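Local coordinates for hypothetical protein (Bacillus cereus, PDB 2O3L) that is of unknown function, its crystallised DUF1048-family fragment folding into an all-helical left-handed superhelix, at residues A[20-24]-A[46-50]. Residues are numbered along the deposited sequence; the frame is centred on the assembly and turned at random.
Sequences VFKKI and LIDLF
Two antiparallel neighbours in the left-handed superhelix, helices 15-31 and 36-56, pack here close to the centre of the chain: Val20, Phe21 and Ile24 on one side meet Leu46, Ile47 and Phe50 on the other. The local axes run at 160° and come within 11.9 Å at their closest, a wide spacing bridged by apolar side chains, with no hydrogen bond passing between the two segments. Phe21 reaches across because its CG is anti to the backbone N (chi1 -179°), which swings the ring over to the flank of Ile47; CE1 lies 3.6 Å from Ile47 CG1, and Ile47 CD1 touches Phe21 CE1 and CZ, both at 3.9 Å. On its way the ring slides past Leu46, which runs the other way. Leu46 and Ile24 meet tip to tip, with Leu46 CD2 3.7 Å from Ile24 CD1 and almost as near to Ile24 CG2, so one methyl sits against both branches of the isoleucine. One turn on from Leu46, Phe50 turns its ring toward helix 15-31. Leu46 CG of its own helix rests over one face of the ring, 4.0 Å above the plane and offset toward the rim, while Tyr17 packs on the ring edge-to-face. Around these six residues, helix 2-11 covers Phe21 and Ile47 through Val10, Phe71 of helix 68-82 touches Ile24 and Leu46, and Val60 reaches Val20 and Phe50. Phe50 CZ lies 4.0 Å from Ile24 CD1 and 4.1 Å from Val20 CG1, and CE2 approaches the Phe21 backbone with atom N in the ring plane.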
ATOM      1  N   VAL A  20       5.871   5.263   3.826  1.00 36.91           N
ATOM      2  CA  VAL A  20       4.429   5.258   3.858  1.00 37.71           C
ATOM      3  C   VAL A  20       3.858   3.873   3.508  1.00 41.75           C
ATOM      4  O   VAL A  20       2.924   3.437   4.146  1.00 39.29           O
ATOM      5  CB  VAL A  20       3.849   6.335   2.973  1.00 39.47           C
ATOM      6  CG1 VAL A  20       2.318   6.194   2.870  1.00 41.30           C
ATOM      7  CG2 VAL A  20       4.216   7.699   3.582  1.00 42.54           C
ATOM      8  N   PHE A  21       4.429   3.216   2.507  1.00 37.62           N
ATOM      9  CA  PHE A  21       4.075   1.849   2.230  1.00 41.44           C
ATOM     10  C   PHE A  21       4.237   0.933   3.456  1.00 38.86           C
ATOM     11  O   PHE A  21       3.380   0.116   3.725  1.00 39.44           O
ATOM     12  CB  PHE A  21       4.876   1.263   1.055  1.00 40.30           C
ATOM     13  CG  PHE A  21       4.479  -0.152   0.755  1.00 41.56           C
ATOM     14  CD1 PHE A  21       3.354  -0.416   0.005  1.00 49.86           C
ATOM     15  CD2 PHE A  21       5.158  -1.216   1.334  1.00 47.53           C
ATOM     16  CE1 PHE A  21       2.927  -1.703  -0.194  1.00 46.42           C
ATOM     17  CE2 PHE A  21       4.764  -2.502   1.104  1.00 47.08           C
ATOM     18  CZ  PHE A  21       3.627  -2.748   0.348  1.00 44.87           C
ATOM     19  N   LYS A  22       5.378   1.034   4.119  1.00 39.43           N
ATOM     20  CA  LYS A  22       5.653   0.270   5.325  1.00 41.28           C
ATOM     21  C   LYS A  22       4.635   0.555   6.430  1.00 40.53           C
ATOM     22  O   LYS A  22       4.197  -0.365   7.130  1.00 38.30           O
ATOM     23  CB  LYS A  22       7.044   0.619   5.824  1.00 40.09           C
ATOM     24  CG  LYS A  22       7.424  -0.113   7.087  1.00 46.47           C
ATOM     25  CD  LYS A  22       8.902   0.100   7.483  1.00 48.34           C
ATOM     26  CE  LYS A  22       9.169   1.447   8.112  1.00 55.30           C
ATOM     27  NZ  LYS A  22      10.482   1.356   8.749  1.00 68.70           N
ATOM     28  N   LYS A  23       4.263   1.823   6.578  1.00 40.75           N
ATOM     29  CA  LYS A  23       3.236   2.210   7.556  1.00 40.27           C
ATOM     30  C   LYS A  23       1.897   1.468   7.260  1.00 37.42           C
ATOM     31  O   LYS A  23       1.321   0.875   8.122  1.00 39.06           O
ATOM     32  CB  LYS A  23       3.055   3.725   7.599  1.00 38.88           C
ATOM     33  CG  LYS A  23       4.137   4.511   8.331  1.00 38.00           C
ATOM     34  CD  LYS A  23       3.948   6.041   8.273  1.00 37.62           C
ATOM     35  CE  LYS A  23       2.588   6.529   8.800  1.00 44.49           C
ATOM     36  NZ  LYS A  23       2.459   8.025   9.084  1.00 42.01           N
ATOM     37  N   ILE A  24       1.470   1.479   6.016  1.00 39.81           N
ATOM     38  CA  ILE A  24       0.250   0.836   5.559  1.00 36.54           C
ATOM     39  C   ILE A  24       0.285  -0.681   5.676  1.00 37.40           C
ATOM     40  O   ILE A  24      -0.688  -1.316   6.114  1.00 34.26           O
ATOM     41  CB  ILE A  24       0.005   1.209   4.108  1.00 39.73           C
ATOM     42  CG1 ILE A  24      -0.286   2.705   4.032  1.00 38.27           C
ATOM     43  CG2 ILE A  24      -1.185   0.427   3.555  1.00 36.13           C
ATOM     44  CD1 ILE A  24      -0.398   3.221   2.626  1.00 40.62           C
ATOM     45  N   LEU A  46      -1.841  -1.460  -4.375  1.00 37.55           N
ATOM     46  CA  LEU A  46      -1.319  -0.227  -3.845  1.00 39.44           C
ATOM     47  C   LEU A  46       0.083   0.091  -4.405  1.00 41.35           C
ATOM     48  O   LEU A  46       0.400   1.274  -4.647  1.00 41.65           O
ATOM     49  CB  LEU A  46      -1.297  -0.237  -2.331  1.00 41.71           C
ATOM     50  CG  LEU A  46      -0.818   1.067  -1.662  1.00 49.00           C
ATOM     51  CD1 LEU A  46      -1.896   2.136  -1.804  1.00 46.49           C
ATOM     52  CD2 LEU A  46      -0.535   0.786  -0.199  1.00 49.84           C
ATOM     53  N   ILE A  47       0.892  -0.941  -4.648  1.00 37.72           N
ATOM     54  CA  ILE A  47       2.220  -0.734  -5.225  1.00 36.60           C
ATOM     55  C   ILE A  47       2.089  -0.272  -6.684  1.00 39.25           C
ATOM     56  O   ILE A  47       2.865   0.557  -7.142  1.00 38.62           O
ATOM     57  CB  ILE A  47       3.053  -2.037  -5.150  1.00 37.80           C
ATOM     58  CG1 ILE A  47       3.383  -2.327  -3.672  1.00 44.86           C
ATOM     59  CG2 ILE A  47       4.310  -1.969  -6.006  1.00 41.30           C
ATOM     60  CD1 ILE A  47       3.787  -3.759  -3.391  1.00 47.23           C
ATOM     61  N   ASP A  48       1.128  -0.815  -7.428  1.00 37.84           N
ATOM     62  CA  ASP A  48       0.861  -0.297  -8.765  1.00 39.00           C
ATOM     63  C   ASP A  48       0.513   1.203  -8.696  1.00 39.26           C
ATOM     64  O   ASP A  48       0.968   2.000  -9.512  1.00 40.03           O
ATOM     65  CB  ASP A  48      -0.284  -1.034  -9.454  1.00 37.14           C
ATOM     66  CG  ASP A  48       0.160  -2.280 -10.183  1.00 48.56           C
ATOM     67  OD1 ASP A  48       1.366  -2.440 -10.413  1.00 52.12           O
ATOM     68  OD2 ASP A  48      -0.707  -3.101 -10.540  1.00 50.58           O
ATOM     69  N   LEU A  49      -0.338   1.563  -7.754  1.00 39.87           N
ATOM     70  CA  LEU A  49      -0.788   2.960  -7.629  1.00 40.38           C
ATOM     71  C   LEU A  49       0.392   3.876  -7.220  1.00 38.64           C
ATOM     72  O   LEU A  49       0.568   4.933  -7.776  1.00 39.72           O
ATOM     73  CB  LEU A  49      -1.894   3.053  -6.601  1.00 38.39           C
ATOM     74  CG  LEU A  49      -2.567   4.412  -6.367  1.00 46.10           C
ATOM     75  CD1 LEU A  49      -3.510   4.714  -7.461  1.00 41.87           C
ATOM     76  CD2 LEU A  49      -3.302   4.438  -5.030  1.00 44.18           C
ATOM     77  N   PHE A  50       1.173   3.449  -6.244  1.00 38.70           N
ATOM     78  CA  PHE A  50       2.346   4.173  -5.804  1.00 39.85           C
ATOM     79  C   PHE A  50       3.412   4.276  -6.900  1.00 41.97           C
ATOM     80  O   PHE A  50       4.007   5.352  -7.081  1.00 43.09           O
ATOM     81  CB  PHE A  50       2.958   3.526  -4.551  1.00 40.66           C
ATOM     82  CG  PHE A  50       2.329   3.929  -3.251  1.00 38.03           C
ATOM     83  CD1 PHE A  50       1.085   4.492  -3.176  1.00 40.03           C
ATOM     84  CD2 PHE A  50       3.013   3.677  -2.052  1.00 42.48           C
ATOM     85  CE1 PHE A  50       0.520   4.834  -1.937  1.00 40.47           C
ATOM     86  CE2 PHE A  50       2.472   4.047  -0.827  1.00 44.80           C
ATOM     87  CZ  PHE A  50       1.212   4.617  -0.761  1.00 40.71           C
TER